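Local coordinates for protein fructosyl amine: oxygen oxidoreductase (Aspergillus fumigatus, PDB 3DJE) that oxidises fructosyl amines and fructosyl amino acids with bound FAD and molecular oxygen, removing the sugar from glycated amines, at residues E75-G80 with F367-S372; G15-S20 with P371-L376; A47-N52 with H159-L164. All blocks are in the same frame, centred on the assembly; numbering follows the deposited sequence. Where two conformers were deposited one is given.

Interaction 1: residues E75-G80 with F367-S372; sequences EEAFNG and FKYLPS. With FAD (flavin-adenine dinucleotide), chain C; FSA (1-S-(carboxymethyl)-1-thio-beta-D-fructopyranose), chain D.
The Y369 ring meets A77 obliquely, with its CD1 3.9 Å from A77 CB, and packs edge-to-face with F345. The other flat side chain of the loop, F367, lies on the flavin side, with the FAD ribityl oxygen O4' at its ring edge, near the ring plane. Small residues of helix 64-83, A77 and G80, let the loop 367-372 come close. A77 offers only a methyl, and its CB sits 3.3 Å from the carbonyl K368 O, which itself accepts from W81 NE1. S372 fits against the same residue, for its OG lies between the backbone N and the carbonyl carbon (chi1 54°) and reaches A77 CA at 3.2 Å. G80 has no side chain at all, and its CA rests 3.7 Å from P371 CB, where the rigid proline ring lies against the helix. E76 reaches the loop through a water that donates both to its OE1 and to S372 O.

On the far side of the loop, K368 serves the ligands. Its chain bends at chi3, and chi4 (65°) then turns NZ to donate to the carboxylate oxygen OAB of the bound FSA (2.6 Å) and to FAD O2; R365 O is a third partner. The backbone amides join in: K368 N gives FAD O2 a bond of 2.8 Å and F367 N reaches FAD N1. Such a cluster of donors would probably stabilise negative charge on N1 and O2 of a reduced flavin, a feature characteristic of the flavin pyrimidine site in oxidases of the sarcosine oxidase family.

Interaction 2: residues G15-S20 with P371-L376; sequences GTWGTS and PSIGNL. With FAD (flavin-adenine dinucleotide), chain C.
I373 lays CG2 and CG1, the two branches from its CB, over the indole of W17, and S20 comes in beside it; these three residues bury the most surface here. The methyl I373 CG2 stands 3.6 Å from the centroid of the W17 five-membered ring, only 14° off the ring normal, a CH-pi contact. I373 CG1, anti to its backbone N (chi1 -156°), spreads the contact across to W17 CE2 at 3.9 Å. A beta-branched residue thus puts two carbons on one face of a broad ring. The opposite face looks to the FAD pyrophosphate, with O1P offset toward the rim, while NE1 is satisfied by G366 O.

W17 belongs to the first turn of helix 16-27; the GxGxxG-like pattern G13, G15, G18 runs from the preceding turn into this helix, consistent with a Rossmann-type dinucleotide-binding domain. The W17 backbone N donates to FAD O2P at 2.8 Å, and T16 N to FAD O1A at 2.9 Å.

One turn on, S20 suits a buried site because its hydroxyl can both give and take. S20 OG accepts from G374 N (2.8 Å), at the start of helix 373-382, and is also hydrogen-bonded to L370 O. Without a side chain on G374, the backbones close in until G374 CA makes a CH...O contact of 3.6 Å with S20 O.

Interaction 3: residues A47-N52 with H159-L164; sequences AGNDVN and HARNAL. With FAD (flavin-adenine dinucleotide), chain C.
R161 N donates to D50 O at 2.8 Å, fastening the FAD-binding loop 47-52 to the first turn of helix 160-173. H159 is the N-cap of that helix, and its ND1 accepts from N162 N, a side-chain capping bond whose donor is tilted 26° from the ring plane. The loop, in turn, makes an inverse gamma turn centred on N49.

The R161 side chain starts against the loop and leaves it at its tip. Its CB lies 3.5 Å from D50 O, the carbonyl already engaged by its own amide. CG is anti to the backbone N (chi1 179°), which brings it to 3.4 Å from N49 OD1; CD remains near the same oxygen. The two chains run abreast in one direction, but the N49 amide is turned steeply against the guanidinium. N49 turns its ND2 elsewhere, to S43 O and I435 O. The arginine chain then bends at chi3 (76°), directing NE back toward the helix, where NE and NH2 together grip N162 OD1 side-on, in the guanidinium plane. NH2, at the tip, makes the shorter bond (2.8 Å to N162 OD1) and also forms a salt bridge to E271. H159 CE1 sits over one face of the guanidinium.

A160 suits the interior of the contact: its methyl CB packs against two loop carbonyls, 3.2 Å from G48 O and slightly farther from D50 O. On the cofactor side, A47 N donates to the FAD phosphate oxygen O2A. The H159 imidazole is sandwiched: N162 ND2 stands over the centre of one face, while V51 O lies over the other, offset toward the rim and 3.6 Å from H159 CG.

Overall arrangement
From the N terminus, residues 15-20 come first and wait longest for their partner: interaction 2 closes a loop of some 350 residues, joining helix 16-27 to the start of helix 373-382. Inside it, the loop 47-52 meets helix 160-173 in interaction 3, a much shorter closure. Helix 64-83 leaves from within that span yet finds its partner beyond it, so interactions 1 and 3 cross. Interactions 1 and 2 finish on the same stretch, sharing P371 and S372. F367 packs on A160, and L164 on G15 and T16, so the three contacts adjoin. Together they tie the starts of helices 16-27, 160-173 and 373-382, the body of helix 64-83 and the loops 47-52 and 367-372 around FAD.

Interaction 1: residues E75-G80 with F367-S372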
# COMPACT_ATOMS: atom_id res chain seq x y z
N GLU A 75 -6.49 -1.30 -15.01
CA GLU A 75 -5.95 -1.47 -16.37
C GLU A 75 -4.82 -0.46 -16.64
O GLU A 75 -3.78 -0.83 -17.20
CB GLU A 75 -7.06 -1.40 -17.42
CG GLU A 75 -6.71 -2.09 -18.74
CD GLU A 75 -6.03 -1.16 -19.74
OE1 GLU A 75 -5.97 0.06 -19.47
OE2 GLU A 75 -5.57 -1.66 -20.80
N GLU A 76 -5.01 0.79 -16.20
CA GLU A 76 -3.99 1.82 -16.37
C GLU A 76 -2.71 1.47 -15.62
O GLU A 76 -1.60 1.70 -16.13
CB GLU A 76 -4.50 3.20 -15.92
CG GLU A 76 -5.52 3.80 -16.88
CD GLU A 76 -6.29 4.99 -16.33
OE1 GLU A 76 -6.33 5.20 -15.08
OE2 GLU A 76 -6.89 5.72 -17.15
N ALA A 77 -2.86 0.90 -14.43
CA ALA A 77 -1.70 0.51 -13.63
C ALA A 77 -0.96 -0.64 -14.29
O ALA A 77 0.26 -0.60 -14.41
CB ALA A 77 -2.12 0.13 -12.20
N PHE A 78 -1.71 -1.65 -14.74
CA PHE A 78 -1.09 -2.81 -15.39
C PHE A 78 -0.39 -2.43 -16.68
O PHE A 78 0.69 -2.96 -16.98
CB PHE A 78 -2.11 -3.91 -15.66
CG PHE A 78 -2.06 -5.03 -14.67
CD1 PHE A 78 -2.96 -5.06 -13.60
CD2 PHE A 78 -1.12 -6.05 -14.80
CE1 PHE A 78 -2.94 -6.10 -12.68
CE2 PHE A 78 -1.09 -7.12 -13.89
CZ PHE A 78 -1.99 -7.14 -12.82
N ASN A 79 -1.01 -1.53 -17.45
CA ASN A 79 -0.37 -0.99 -18.63
C ASN A 79 1.02 -0.47 -18.28
O ASN A 79 1.98 -0.78 -18.97
CB ASN A 79 -1.20 0.14 -19.24
CG ASN A 79 -2.43 -0.37 -19.99
OD1 ASN A 79 -2.53 -1.55 -20.33
ND2 ASN A 79 -3.38 0.53 -20.25
N GLY A 80 1.11 0.28 -17.17
CA GLY A 80 2.38 0.84 -16.73
C GLY A 80 3.40 -0.25 -16.45
O GLY A 80 4.53 -0.18 -16.92
N PHE A 367 -0.37 0.24 -3.72
CA PHE A 367 0.97 0.23 -4.31
C PHE A 367 0.94 -0.03 -5.80
O PHE A 367 1.69 0.60 -6.57
CB PHE A 367 1.97 -0.72 -3.67
CG PHE A 367 3.34 -0.56 -4.29
CD1 PHE A 367 4.15 0.51 -3.91
CD2 PHE A 367 3.74 -1.36 -5.36
CE1 PHE A 367 5.40 0.75 -4.55
CE2 PHE A 367 4.98 -1.14 -5.99
CZ PHE A 367 5.80 -0.08 -5.59
N LYS A 368 0.09 -0.97 -6.19
CA LYS A 368 0.08 -1.41 -7.58
C LYS A 368 -0.21 -0.27 -8.56
O LYS A 368 0.08 -0.42 -9.75
CB LYS A 368 -0.90 -2.57 -7.78
CG LYS A 368 -2.35 -2.21 -7.55
CD LYS A 368 -3.25 -3.47 -7.59
CE LYS A 368 -3.16 -4.33 -6.34
NZ LYS A 368 -3.67 -3.64 -5.10
N TYR A 369 -0.76 0.84 -8.07
CA TYR A 369 -1.05 2.02 -8.92
C TYR A 369 0.12 2.99 -9.07
O TYR A 369 -0.02 4.07 -9.69
CB TYR A 369 -2.30 2.75 -8.40
CG TYR A 369 -3.47 1.82 -8.27
CD1 TYR A 369 -4.35 1.61 -9.33
CD2 TYR A 369 -3.69 1.12 -7.08
CE1 TYR A 369 -5.42 0.74 -9.22
CE2 TYR A 369 -4.75 0.25 -6.96
CZ TYR A 369 -5.60 0.05 -8.02
OH TYR A 369 -6.65 -0.83 -7.86
N LEU A 370 1.29 2.63 -8.54
CA LEU A 370 2.47 3.48 -8.68
C LEU A 370 2.69 4.02 -10.11
O LEU A 370 2.96 5.21 -10.29
CB LEU A 370 3.73 2.77 -8.18
CG LEU A 370 5.05 3.54 -8.37
CD1 LEU A 370 5.07 4.87 -7.60
CD2 LEU A 370 6.27 2.70 -8.00
N PRO A 371 2.62 3.15 -11.12
CA PRO A 371 2.89 3.66 -12.49
C PRO A 371 1.90 4.70 -13.02
O PRO A 371 2.25 5.43 -13.96
CB PRO A 371 2.78 2.40 -13.35
CG PRO A 371 3.04 1.26 -12.39
CD PRO A 371 2.37 1.69 -11.13
N SER A 372 0.70 4.77 -12.44
CA SER A 372 -0.44 5.43 -13.09
C SER A 372 -1.21 6.44 -12.23
O SER A 372 -1.84 7.36 -12.77
CB SER A 372 -1.43 4.37 -13.56
OG SER A 372 -1.79 3.51 -12.48
PA FAD C . 3.13 6.07 1.60
O1A FAD C . 3.80 5.40 0.47
O2A FAD C . 3.19 5.42 2.95
O5B FAD C . 3.74 7.52 1.61
C5B FAD C . 3.44 8.48 2.64
C4B FAD C . 4.62 9.46 2.68
O4B FAD C . 4.16 10.51 3.55
C3B FAD C . 5.81 8.76 3.39
O3B FAD C . 6.96 8.71 2.53
C2B FAD C . 6.03 9.68 4.60
O2B FAD C . 7.45 9.86 4.91
C1B FAD C . 5.32 10.99 4.16
N9A FAD C . 5.13 11.84 5.37
C8A FAD C . 4.78 11.47 6.62
N7A FAD C . 4.79 12.56 7.42
C5A FAD C . 5.16 13.61 6.68
C6A FAD C . 5.36 14.96 6.95
N6A FAD C . 5.19 15.44 8.20
N1A FAD C . 5.74 15.78 5.94
C2A FAD C . 5.93 15.31 4.70
N3A FAD C . 5.74 14.02 4.41
C4A FAD C . 5.36 13.16 5.38
N1 FAD C . -0.59 -2.50 -2.06
C2 FAD C . -0.61 -3.22 -3.25
O2 FAD C . -1.01 -2.72 -4.30
N3 FAD C . -0.16 -4.54 -3.24
C4 FAD C . 0.28 -5.16 -2.07
O4 FAD C . 0.67 -6.33 -2.10
C4X FAD C . 0.27 -4.42 -0.88
N5 FAD C . 0.69 -5.01 0.31
C5X FAD C . 0.85 -4.22 1.45
C6 FAD C . 1.47 -4.78 2.56
C7 FAD C . 1.68 -4.01 3.70
C7M FAD C . 2.35 -4.68 4.91
C8 FAD C . 1.30 -2.67 3.72
C8M FAD C . 1.61 -1.80 4.96
C9 FAD C . 0.69 -2.11 2.59
C9A FAD C . 0.47 -2.88 1.44
N10 FAD C . -0.15 -2.35 0.29
C10 FAD C . -0.16 -3.10 -0.89
C1' FAD C . -0.76 -1.02 0.32
C2' FAD C . 0.22 0.02 -0.23
O2' FAD C . 1.55 -0.24 0.28
C3' FAD C . -0.24 1.41 0.17
O3' FAD C . -1.65 1.54 -0.11
C4' FAD C . 0.49 2.51 -0.61
O4' FAD C . 1.89 2.28 -0.66
C5' FAD C . 0.22 3.86 0.08
O5' FAD C . 0.85 4.91 -0.67
P FAD C . 0.80 6.42 -0.13
O1P FAD C . -0.62 6.79 0.14
O2P FAD C . 1.61 7.21 -1.08
O3P FAD C . 1.58 6.38 1.27
OAB FSA D . -3.72 -5.32 -3.17
CAL FSA D . -3.29 -6.49 -3.09
OAA FSA D . -3.39 -7.31 -4.04
CAH FSA D . -2.63 -6.99 -1.82
SAK FSA D . -2.71 -5.81 -0.51
C1 FSA D . -1.93 -6.85 0.70
C2 FSA D . -2.27 -6.39 2.12
O2 FSA D . -1.31 -6.91 3.05
C3 FSA D . -3.67 -6.86 2.54
O3 FSA D . -3.70 -8.29 2.63
C4 FSA D . -4.13 -6.21 3.85
O4 FSA D . -5.51 -6.53 4.08
C5 FSA D . -4.00 -4.68 3.80
O5 FSA D . -4.95 -4.10 2.91
C6 FSA D . -2.58 -4.31 3.38
O6 FSA D . -2.27 -4.94 2.13
O HOH W 1 -4.53 6.53 -13.28

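Interaction 2: residues G15-S20 with P371-L376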
# COMPACT_ATOMS: atom_id res chain seq x y z
N GLY A 15 6.15 9.41 -0.85
CA GLY A 15 5.85 7.99 -0.83
C GLY A 15 5.33 7.53 -2.17
O GLY A 15 5.66 8.11 -3.22
N THR A 16 4.51 6.50 -2.14
CA THR A 16 4.07 5.86 -3.38
C THR A 16 3.33 6.86 -4.30
O THR A 16 3.69 7.05 -5.48
CB THR A 16 3.14 4.68 -3.09
OG1 THR A 16 3.71 3.86 -2.06
CG2 THR A 16 2.94 3.85 -4.34
N TRP A 17 2.31 7.49 -3.75
CA TRP A 17 1.44 8.34 -4.56
C TRP A 17 2.03 9.74 -4.79
O TRP A 17 1.86 10.31 -5.87
CB TRP A 17 0.05 8.38 -3.95
CG TRP A 17 -0.73 7.10 -4.15
CD1 TRP A 17 -0.25 5.86 -4.50
CD2 TRP A 17 -2.15 6.95 -4.02
NE1 TRP A 17 -1.29 4.96 -4.61
CE2 TRP A 17 -2.46 5.61 -4.32
CE3 TRP A 17 -3.19 7.84 -3.68
CZ2 TRP A 17 -3.77 5.13 -4.30
CZ3 TRP A 17 -4.50 7.35 -3.67
CH2 TRP A 17 -4.77 6.01 -3.96
N GLY A 18 2.77 10.26 -3.80
CA GLY A 18 3.50 11.52 -3.98
C GLY A 18 4.54 11.41 -5.09
O GLY A 18 4.65 12.30 -5.94
N THR A 19 5.29 10.31 -5.09
CA THR A 19 6.29 10.08 -6.13
C THR A 19 5.62 9.91 -7.50
O THR A 19 6.08 10.49 -8.50
CB THR A 19 7.23 8.93 -5.79
OG1 THR A 19 8.00 9.30 -4.65
CG2 THR A 19 8.19 8.62 -6.94
N SER A 20 4.52 9.15 -7.54
CA SER A 20 3.78 8.99 -8.80
C SER A 20 3.33 10.35 -9.35
O SER A 20 3.46 10.66 -10.56
CB SER A 20 2.54 8.11 -8.61
OG SER A 20 2.05 7.71 -9.88
N PRO A 371 2.62 3.15 -11.12
CA PRO A 371 2.89 3.66 -12.49
C PRO A 371 1.90 4.70 -13.02
O PRO A 371 2.25 5.43 -13.96
CB PRO A 371 2.78 2.40 -13.35
CG PRO A 371 3.04 1.26 -12.39
CD PRO A 371 2.37 1.69 -11.13
N SER A 372 0.70 4.77 -12.44
CA SER A 372 -0.44 5.43 -13.09
C SER A 372 -1.21 6.44 -12.23
O SER A 372 -1.84 7.36 -12.77
CB SER A 372 -1.43 4.37 -13.56
OG SER A 372 -1.79 3.51 -12.48
N ILE A 373 -1.20 6.25 -10.92
CA ILE A 373 -2.10 7.03 -10.06
C ILE A 373 -1.77 8.53 -10.13
O ILE A 373 -2.67 9.37 -10.01
CB ILE A 373 -2.12 6.48 -8.59
CG1 ILE A 373 -3.43 6.86 -7.87
CG2 ILE A 373 -0.87 6.96 -7.81
CD1 ILE A 373 -4.67 6.16 -8.42
N GLY A 374 -0.50 8.87 -10.32
CA GLY A 374 -0.10 10.28 -10.50
C GLY A 374 -0.87 10.99 -11.60
O GLY A 374 -1.19 12.18 -11.49
N ASN A 375 -1.21 10.26 -12.67
CA ASN A 375 -1.96 10.87 -13.77
C ASN A 375 -3.34 11.30 -13.31
O ASN A 375 -3.85 12.36 -13.71
CB ASN A 375 -2.08 9.90 -14.95
CG ASN A 375 -1.04 10.16 -16.03
OD1 ASN A 375 -0.53 11.28 -16.17
ND2 ASN A 375 -0.72 9.12 -16.80
N LEU A 376 -3.95 10.47 -12.47
CA LEU A 376 -5.28 10.76 -11.94
C LEU A 376 -5.24 11.92 -10.93
O LEU A 376 -6.13 12.76 -10.90
CB LEU A 376 -5.89 9.51 -11.31
CG LEU A 376 -7.33 9.62 -10.82
CD1 LEU A 376 -8.31 9.98 -11.97
CD2 LEU A 376 -7.74 8.32 -10.11
PA FAD C . 3.13 6.07 1.60
O1A FAD C . 3.80 5.40 0.47
O2A FAD C . 3.19 5.42 2.95
O5B FAD C . 3.74 7.52 1.61
C5B FAD C . 3.44 8.48 2.64
C4B FAD C . 4.62 9.46 2.68
O4B FAD C . 4.16 10.51 3.55
C3B FAD C . 5.81 8.76 3.39
O3B FAD C . 6.96 8.71 2.53
C2B FAD C . 6.03 9.68 4.60
O2B FAD C . 7.45 9.86 4.91
C1B FAD C . 5.32 10.99 4.16
N9A FAD C . 5.13 11.84 5.37
C8A FAD C . 4.78 11.47 6.62
N7A FAD C . 4.79 12.56 7.42
C5A FAD C . 5.16 13.61 6.68
C6A FAD C . 5.36 14.96 6.95
N6A FAD C . 5.19 15.44 8.20
N1A FAD C . 5.74 15.78 5.94
C2A FAD C . 5.93 15.31 4.70
N3A FAD C . 5.74 14.02 4.41
C4A FAD C . 5.36 13.16 5.38
N1 FAD C . -0.59 -2.50 -2.06
C2 FAD C . -0.61 -3.22 -3.25
O2 FAD C . -1.01 -2.72 -4.30
N3 FAD C . -0.16 -4.54 -3.24
C4 FAD C . 0.28 -5.16 -2.07
O4 FAD C . 0.67 -6.33 -2.10
C4X FAD C . 0.27 -4.42 -0.88
N5 FAD C . 0.69 -5.01 0.31
C5X FAD C . 0.85 -4.22 1.45
C6 FAD C . 1.47 -4.78 2.56
C7 FAD C . 1.68 -4.01 3.70
C7M FAD C . 2.35 -4.68 4.91
C8 FAD C . 1.30 -2.67 3.72
C8M FAD C . 1.61 -1.80 4.96
C9 FAD C . 0.69 -2.11 2.59
C9A FAD C . 0.47 -2.88 1.44
N10 FAD C . -0.15 -2.35 0.29
C10 FAD C . -0.16 -3.10 -0.89
C1' FAD C . -0.76 -1.02 0.32
C2' FAD C . 0.22 0.02 -0.23
O2' FAD C . 1.55 -0.24 0.28
C3' FAD C . -0.24 1.41 0.17
O3' FAD C . -1.65 1.54 -0.11
C4' FAD C . 0.49 2.51 -0.61
O4' FAD C . 1.89 2.28 -0.66
C5' FAD C . 0.22 3.86 0.08
O5' FAD C . 0.85 4.91 -0.67
P FAD C . 0.80 6.42 -0.13
O1P FAD C . -0.62 6.79 0.14
O2P FAD C . 1.61 7.21 -1.08
O3P FAD C . 1.58 6.38 1.27

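Interaction 3: residues A47-N52 with H159-L164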
# COMPACT_ATOMS: atom_id res chain seq x y z
N ALA A 47 4.65 3.02 3.05
CA ALA A 47 4.11 1.69 2.80
C ALA A 47 4.68 1.06 1.52
O ALA A 47 4.65 -0.16 1.37
CB ALA A 47 2.60 1.75 2.73
N GLY A 48 5.23 1.89 0.63
CA GLY A 48 5.77 1.38 -0.64
C GLY A 48 7.21 0.90 -0.52
O GLY A 48 7.75 0.32 -1.46
N ASN A 49 7.82 1.15 0.63
CA ASN A 49 9.20 0.76 0.84
C ASN A 49 9.28 -0.68 1.33
O ASN A 49 9.37 -0.96 2.53
CB ASN A 49 9.93 1.71 1.79
CG ASN A 49 11.42 1.43 1.85
OD1 ASN A 49 11.89 0.41 1.33
ND2 ASN A 49 12.17 2.33 2.49
N ASP A 50 9.23 -1.60 0.36
CA ASP A 50 9.08 -3.02 0.64
C ASP A 50 9.77 -3.75 -0.51
O ASP A 50 9.79 -3.26 -1.65
CB ASP A 50 7.57 -3.31 0.62
CG ASP A 50 7.16 -4.62 1.28
OD1 ASP A 50 7.96 -5.57 1.35
OD2 ASP A 50 5.97 -4.69 1.70
N VAL A 51 10.32 -4.94 -0.23
CA VAL A 51 10.98 -5.71 -1.31
C VAL A 51 10.01 -6.36 -2.32
O VAL A 51 10.41 -6.76 -3.42
CB VAL A 51 12.03 -6.74 -0.75
CG1 VAL A 51 13.15 -6.01 -0.02
CG2 VAL A 51 11.37 -7.80 0.15
N ASN A 52 8.74 -6.42 -1.96
CA ASN A 52 7.74 -6.90 -2.90
C ASN A 52 6.35 -6.52 -2.50
O ASN A 52 6.02 -6.41 -1.31
CB ASN A 52 7.83 -8.42 -3.10
CG ASN A 52 8.13 -9.16 -1.82
OD1 ASN A 52 7.58 -8.85 -0.76
ND2 ASN A 52 9.03 -10.14 -1.90
N HIS A 159 9.03 -5.34 -7.42
CA HIS A 159 10.00 -4.87 -6.44
C HIS A 159 9.68 -3.44 -6.06
O HIS A 159 10.10 -2.49 -6.74
CB HIS A 159 11.44 -5.01 -6.92
CG HIS A 159 12.42 -4.93 -5.81
ND1 HIS A 159 12.51 -3.83 -4.98
CD2 HIS A 159 13.30 -5.84 -5.32
CE1 HIS A 159 13.43 -4.05 -4.06
NE2 HIS A 159 13.92 -5.26 -4.23
N ALA A 160 8.92 -3.29 -4.99
CA ALA A 160 8.31 -2.00 -4.66
C ALA A 160 9.33 -0.89 -4.40
O ALA A 160 9.25 0.20 -5.00
CB ALA A 160 7.31 -2.13 -3.47
N ARG A 161 10.28 -1.19 -3.52
CA ARG A 161 11.31 -0.21 -3.19
C ARG A 161 12.08 0.24 -4.43
O ARG A 161 12.26 1.45 -4.66
CB ARG A 161 12.25 -0.76 -2.13
CG ARG A 161 13.34 0.23 -1.76
CD ARG A 161 14.52 -0.50 -1.12
NE ARG A 161 15.29 -1.18 -2.17
CZ ARG A 161 16.16 -2.17 -1.99
NH1 ARG A 161 16.43 -2.66 -0.77
NH2 ARG A 161 16.77 -2.67 -3.04
N ASN A 162 12.54 -0.71 -5.24
CA ASN A 162 13.30 -0.34 -6.44
C ASN A 162 12.47 0.47 -7.45
O ASN A 162 13.00 1.38 -8.10
CB ASN A 162 13.94 -1.58 -7.07
CG ASN A 162 15.08 -2.15 -6.23
OD1 ASN A 162 15.59 -1.49 -5.31
ND2 ASN A 162 15.49 -3.37 -6.55
N ALA A 163 11.18 0.15 -7.56
CA ALA A 163 10.29 0.90 -8.47
C ALA A 163 10.06 2.34 -7.96
O ALA A 163 10.06 3.32 -8.74
CB ALA A 163 8.94 0.18 -8.62
N LEU A 164 9.86 2.45 -6.65
CA LEU A 164 9.67 3.76 -6.00
C LEU A 164 10.89 4.66 -6.22
O LEU A 164 10.77 5.82 -6.62
CB LEU A 164 9.39 3.56 -4.50
CG LEU A 164 9.18 4.81 -3.64
CD1 LEU A 164 7.97 5.59 -4.10
CD2 LEU A 164 9.01 4.34 -2.18
PA FAD C . 3.13 6.07 1.60
O1A FAD C . 3.80 5.40 0.47
O2A FAD C . 3.19 5.42 2.95
O5B FAD C . 3.74 7.52 1.61
C5B FAD C . 3.44 8.48 2.64
C4B FAD C . 4.62 9.46 2.68
O4B FAD C . 4.16 10.51 3.55
C3B FAD C . 5.81 8.76 3.39
O3B FAD C . 6.96 8.71 2.53
C2B FAD C . 6.03 9.68 4.60
O2B FAD C . 7.45 9.86 4.91
C1B FAD C . 5.32 10.99 4.16
N9A FAD C . 5.13 11.84 5.37
C8A FAD C . 4.78 11.47 6.62
N7A FAD C . 4.79 12.56 7.42
C5A FAD C . 5.16 13.61 6.68
C6A FAD C . 5.36 14.96 6.95
N6A FAD C . 5.19 15.44 8.20
N1A FAD C . 5.74 15.78 5.94
C2A FAD C . 5.93 15.31 4.70
N3A FAD C . 5.74 14.02 4.41
C4A FAD C . 5.36 13.16 5.38
N1 FAD C . -0.59 -2.50 -2.06
C2 FAD C . -0.61 -3.22 -3.25
O2 FAD C . -1.01 -2.72 -4.30
N3 FAD C . -0.16 -4.54 -3.24
C4 FAD C . 0.28 -5.16 -2.07
O4 FAD C . 0.67 -6.33 -2.10
C4X FAD C . 0.27 -4.42 -0.88
N5 FAD C . 0.69 -5.01 0.31
C5X FAD C . 0.85 -4.22 1.45
C6 FAD C . 1.47 -4.78 2.56
C7 FAD C . 1.68 -4.01 3.70
C7M FAD C . 2.35 -4.68 4.91
C8 FAD C . 1.30 -2.67 3.72
C8M FAD C . 1.61 -1.80 4.96
C9 FAD C . 0.69 -2.11 2.59
C9A FAD C . 0.47 -2.88 1.44
N10 FAD C . -0.15 -2.35 0.29
C10 FAD C . -0.16 -3.10 -0.89
C1' FAD C . -0.76 -1.02 0.32
C2' FAD C . 0.22 0.02 -0.23
O2' FAD C . 1.55 -0.24 0.28
C3' FAD C . -0.24 1.41 0.17
O3' FAD C . -1.65 1.54 -0.11
C4' FAD C . 0.49 2.51 -0.61
O4' FAD C . 1.89 2.28 -0.66
C5' FAD C . 0.22 3.86 0.08
O5' FAD C . 0.85 4.91 -0.67
P FAD C . 0.80 6.42 -0.13
O1P FAD C . -0.62 6.79 0.14
O2P FAD C . 1.61 7.21 -1.08
O3P FAD C . 1.58 6.38 1.27